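Local coordinates for protein regulator of polyketide synthase expression (Bifidobacterium adolescentis, PDB 3ONQ) that probably regulates transcription, perhaps of polyketide synthase genes, by binding DNA through a PucR-type C-terminal helix-turn-helix domain, at residues 181-186 and 256-261. Sequence-based numbering, arbitrary orientation.
Sequences LYRNVY and IGRMRD. With SO4 (sulfate ion), chain R; SO4 (sulfate ion), chain O.
Tyr186 lays its ring flat over the backbone of Gly257, whose CA stands 3.2 Å from the ring centroid and almost exactly on the ring normal, a close CH-pi contact. Gly257 has no side chain to keep the ring off the other helix. The neighbouring ring of Tyr182 fits as a knob among Ile256, Gly257, Arg260 and Asp261. Its CG lies anti to the backbone N (chi1 -177°), which swings the ring across to Arg260; the extended arginine chain passes over one face, CD 3.6 Å from the ring centroid, and the guanidinium continues over the ring rim with the two planes 15° apart. Helix 175-190 here crosses helix 244-261, the C-terminal helix of a chain with a PucR-type helix-turn-helix domain, with short-segment axes 9.7 Å apart. Both tyrosines end on the Asp261 carboxylate: Tyr182 OH donates to the syn lone pair of OD1 (2.6 Å), and Tyr186 OH donates to OD2 (2.7 Å) from the anti side, somewhat out of plane. A water bridges Tyr182 OH and OD2. A phenylalanine in place of Tyr182 would probably leave OD1 without its hydroxyl donor and the bridging water without one acceptor, with Tyr186 the carboxylate's remaining tyrosine partner. The guanidinium groups of Arg183 and Arg260 approach to 3.6 Å between their NH2 atoms, sharing one water, while Glu179 forms salt bridges to both and probably offsets their like charge. Deeper in the interface, Leu181 CD1 rests 4.2 Å from Ile256 CG1, and Ile256 also packs on Leu171 of the second subunit.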
ATOM      1  N   LEU B 181     -15.843   8.501   5.724  1.00 25.14           N
ATOM      2  CA  LEU B 181     -16.851   9.492   5.333  1.00 24.45           C
ATOM      3  C   LEU B 181     -17.075   9.390   3.834  1.00 27.82           C
ATOM      4  O   LEU B 181     -18.201   9.415   3.370  1.00 25.73           O
ATOM      5  CB  LEU B 181     -16.408  10.907   5.720  1.00 23.01           C
ATOM      6  CG  LEU B 181     -16.501  11.220   7.210  1.00 25.69           C
ATOM      7  CD1 LEU B 181     -15.632  12.423   7.609  1.00 24.25           C
ATOM      8  CD2 LEU B 181     -17.962  11.423   7.602  1.00 27.55           C
ATOM      9  N   TYR B 182     -15.991   9.232   3.081  1.00 27.17           N
ATOM     10  CA  TYR B 182     -16.099   9.105   1.632  1.00 23.84           C
ATOM     11  C   TYR B 182     -16.796   7.802   1.228  1.00 32.77           C
ATOM     12  O   TYR B 182     -17.799   7.816   0.512  1.00 33.22           O
ATOM     13  CB  TYR B 182     -14.713   9.188   0.982  1.00 21.77           C
ATOM     14  CG  TYR B 182     -14.741   9.132  -0.533  1.00 27.22           C
ATOM     15  CD1 TYR B 182     -15.448  10.076  -1.273  1.00 27.65           C
ATOM     16  CD2 TYR B 182     -14.046   8.149  -1.223  1.00 28.77           C
ATOM     17  CE1 TYR B 182     -15.465  10.034  -2.666  1.00 30.51           C
ATOM     18  CE2 TYR B 182     -14.054   8.101  -2.615  1.00 29.19           C
ATOM     19  CZ  TYR B 182     -14.765   9.043  -3.330  1.00 32.51           C
ATOM     20  OH  TYR B 182     -14.776   8.994  -4.710  1.00 32.38           O
ATOM     21  N   ARG B 183     -16.271   6.680   1.708  1.00 30.01           N
ATOM     22  CA  ARG B 183     -16.725   5.365   1.281  1.00 29.44           C
ATOM     23  C   ARG B 183     -18.043   4.943   1.896  1.00 30.65           C
ATOM     24  O   ARG B 183     -18.917   4.443   1.195  1.00 29.76           O
ATOM     25  CB  ARG B 183     -15.682   4.293   1.597  1.00 28.19           C
ATOM     26  CG  ARG B 183     -14.338   4.509   0.951  1.00 38.32           C
ATOM     27  CD  ARG B 183     -14.436   4.352  -0.547  1.00 48.81           C
ATOM     28  NE  ARG B 183     -13.137   4.445  -1.208  1.00 50.98           N
ATOM     29  CZ  ARG B 183     -12.976   4.377  -2.527  1.00 51.99           C
ATOM     30  NH1 ARG B 183     -14.039   4.221  -3.313  1.00 46.89           N
ATOM     31  NH2 ARG B 183     -11.762   4.469  -3.060  1.00 49.92           N
ATOM     32  N   ASN B 184     -18.175   5.113   3.206  1.00 27.26           N
ATOM     33  CA  ASN B 184     -19.305   4.536   3.922  1.00 23.05           C
ATOM     34  C   ASN B 184     -20.502   5.463   4.049  1.00 31.14           C
ATOM     35  O   ASN B 184     -21.580   5.025   4.432  1.00 31.95           O
ATOM     36  CB  ASN B 184     -18.904   4.079   5.320  1.00 28.54           C
ATOM     37  CG  ASN B 184     -17.837   2.994   5.297  1.00 33.44           C
ATOM     38  OD1 ASN B 184     -17.625   2.344   4.279  1.00 33.13           O
ATOM     39  ND2 ASN B 184     -17.159   2.807   6.420  1.00 25.88           N
ATOM     40  N   VAL B 185     -20.314   6.745   3.768  1.00 24.14           N
ATOM     41  CA  VAL B 185     -21.437   7.667   3.869  1.00 25.80           C
ATOM     42  C   VAL B 185     -21.733   8.293   2.507  1.00 30.43           C
ATOM     43  O   VAL B 185     -22.773   8.007   1.902  1.00 31.27           O
ATOM     44  CB  VAL B 185     -21.199   8.738   4.962  1.00 31.87           C
ATOM     45  CG1 VAL B 185     -22.441   9.598   5.145  1.00 32.08           C
ATOM     46  CG2 VAL B 185     -20.830   8.066   6.276  1.00 23.35           C
ATOM     47  N   TYR B 186     -20.806   9.111   2.008  1.00 24.57           N
ATOM     48  CA  TYR B 186     -20.999   9.810   0.736  1.00 25.37           C
ATOM     49  C   TYR B 186     -21.265   8.870  -0.434  1.00 30.67           C
ATOM     50  O   TYR B 186     -22.253   9.028  -1.146  1.00 29.66           O
ATOM     51  CB  TYR B 186     -19.796  10.697   0.434  1.00 28.74           C
ATOM     52  CG  TYR B 186     -19.737  11.251  -0.974  1.00 31.28           C
ATOM     53  CD1 TYR B 186     -20.419  12.418  -1.324  1.00 26.77           C
ATOM     54  CD2 TYR B 186     -18.972  10.623  -1.953  1.00 27.78           C
ATOM     55  CE1 TYR B 186     -20.340  12.939  -2.627  1.00 30.57           C
ATOM     56  CE2 TYR B 186     -18.891  11.128  -3.236  1.00 32.71           C
ATOM     57  CZ  TYR B 186     -19.572  12.281  -3.574  1.00 37.01           C
ATOM     58  OH  TYR B 186     -19.466  12.754  -4.867  1.00 39.64           O
ATOM     59  N   ILE B 256     -16.460  16.172   1.947  1.00 24.05           N
ATOM     60  CA  ILE B 256     -15.390  15.229   1.611  1.00 24.53           C
ATOM     61  C   ILE B 256     -15.591  14.672   0.204  1.00 22.55           C
ATOM     62  O   ILE B 256     -14.702  14.752  -0.643  1.00 20.82           O
ATOM     63  CB  ILE B 256     -15.331  14.051   2.616  1.00 29.51           C
ATOM     64  CG1 ILE B 256     -14.959  14.548   4.008  1.00 28.29           C
ATOM     65  CG2 ILE B 256     -14.298  13.018   2.174  1.00 26.97           C
ATOM     66  CD1 ILE B 256     -13.616  15.190   4.035  1.00 27.16           C
ATOM     67  N   GLY B 257     -16.775  14.111  -0.043  1.00 25.15           N
ATOM     68  CA  GLY B 257     -17.106  13.552  -1.341  1.00 27.57           C
ATOM     69  C   GLY B 257     -16.955  14.526  -2.500  1.00 35.09           C
ATOM     70  O   GLY B 257     -16.347  14.193  -3.521  1.00 31.23           O
ATOM     71  N   ARG B 258     -17.505  15.730  -2.353  1.00 26.76           N
ATOM     72  CA  ARG B 258     -17.440  16.727  -3.426  1.00 30.79           C
ATOM     73  C   ARG B 258     -16.022  17.188  -3.735  1.00 32.75           C
ATOM     74  O   ARG B 258     -15.655  17.330  -4.896  1.00 35.83           O
ATOM     75  CB  ARG B 258     -18.316  17.931  -3.105  1.00 26.00           C
ATOM     76  CG  ARG B 258     -19.771  17.649  -3.338  1.00 23.53           C
ATOM     77  CD  ARG B 258     -20.674  18.745  -2.776  1.00 30.47           C
ATOM     78  NE  ARG B 258     -22.071  18.502  -3.143  1.00 40.25           N
ATOM     79  CZ  ARG B 258     -23.114  18.782  -2.365  1.00 43.20           C
ATOM     80  NH1 ARG B 258     -22.930  19.335  -1.169  1.00 37.70           N
ATOM     81  NH2 ARG B 258     -24.342  18.512  -2.787  1.00 43.61           N
HETATM   82  N   MSE B 259     -15.230  17.421  -2.696  1.00 27.38           N
HETATM   83  CA  MSE B 259     -13.835  17.795  -2.882  1.00 27.85           C
HETATM   84  C   MSE B 259     -13.058  16.671  -3.550  1.00 28.73           C
HETATM   85  O   MSE B 259     -12.160  16.918  -4.345  1.00 31.46           O
HETATM   86  CB  MSE B 259     -13.194  18.144  -1.543  1.00 24.42           C
HETATM   87  CG  MSE B 259     -13.834  19.355  -0.902  1.00 26.46           C
HETATM   88 SE   MSE B 259     -12.960  19.958   0.709  0.82 31.96          SE
HETATM   89  CE  MSE B 259     -13.177  18.375   1.871  1.00 22.73           C
ATOM     90  N   ARG B 260     -13.412  15.431  -3.234  1.00 27.60           N
ATOM     91  CA  ARG B 260     -12.680  14.292  -3.783  1.00 31.34           C
ATOM     92  C   ARG B 260     -13.035  13.989  -5.242  1.00 33.18           C
ATOM     93  O   ARG B 260     -12.174  13.622  -6.040  1.00 38.34           O
ATOM     94  CB  ARG B 260     -12.901  13.055  -2.923  1.00 33.34           C
ATOM     95  CG  ARG B 260     -11.981  11.916  -3.298  1.00 41.05           C
ATOM     96  CD  ARG B 260     -11.722  11.015  -2.111  1.00 48.52           C
ATOM     97  NE  ARG B 260     -11.116   9.764  -2.548  1.00 57.97           N
ATOM     98  CZ  ARG B 260     -10.780   8.767  -1.735  1.00 52.96           C
ATOM     99  NH1 ARG B 260     -10.987   8.876  -0.426  1.00 38.82           N
ATOM    100  NH2 ARG B 260     -10.235   7.664  -2.238  1.00 51.87           N
ATOM    101  N   ASP B 261     -14.302  14.167  -5.589  1.00 33.85           N
ATOM    102  CA  ASP B 261     -14.806  13.778  -6.902  1.00 38.95           C
ATOM    103  C   ASP B 261     -14.771  14.884  -7.957  1.00 46.33           C
ATOM    104  O   ASP B 261     -14.961  14.616  -9.140  1.00 54.14           O
ATOM    105  CB  ASP B 261     -16.234  13.234  -6.777  1.00 33.78           C
ATOM    106  CG  ASP B 261     -16.273  11.839  -6.185  1.00 33.00           C
ATOM    107  OD1 ASP B 261     -15.192  11.236  -6.021  1.00 36.88           O
ATOM    108  OD2 ASP B 261     -17.378  11.342  -5.896  1.00 45.70           O
TER
HETATM  109  S   SO4 R 265     -23.085  17.060  -6.373  1.00 80.83           S
HETATM  110  O1  SO4 R 265     -24.164  17.770  -5.690  1.00 72.29           O
HETATM  111  O2  SO4 R 265     -23.626  16.129  -7.367  1.00 81.24           O
HETATM  112  O3  SO4 R 265     -22.208  18.028  -7.027  1.00 86.52           O
HETATM  113  O4  SO4 R 265     -22.312  16.316  -5.386  1.00 84.25           O
HETATM  114  S   SO4 O 261     -14.576  -0.198   7.202  1.00 97.43           S
HETATM  115  O1  SO4 O 261     -15.623  -0.191   8.223  1.00 95.93           O
HETATM  116  O2  SO4 O 261     -14.728  -1.374   6.349  1.00104.60           O
HETATM  117  O3  SO4 O 261     -14.678   0.996   6.365  1.00 97.25           O
HETATM  118  O4  SO4 O 261     -13.271  -0.235   7.854  1.00 96.18           O
HETATM  119  O   HOH W   1     -17.628   8.503  -5.923  1.00 31.67           O
HETATM  120  O   HOH W   2      -9.312   5.320  -1.319  1.00 46.64           O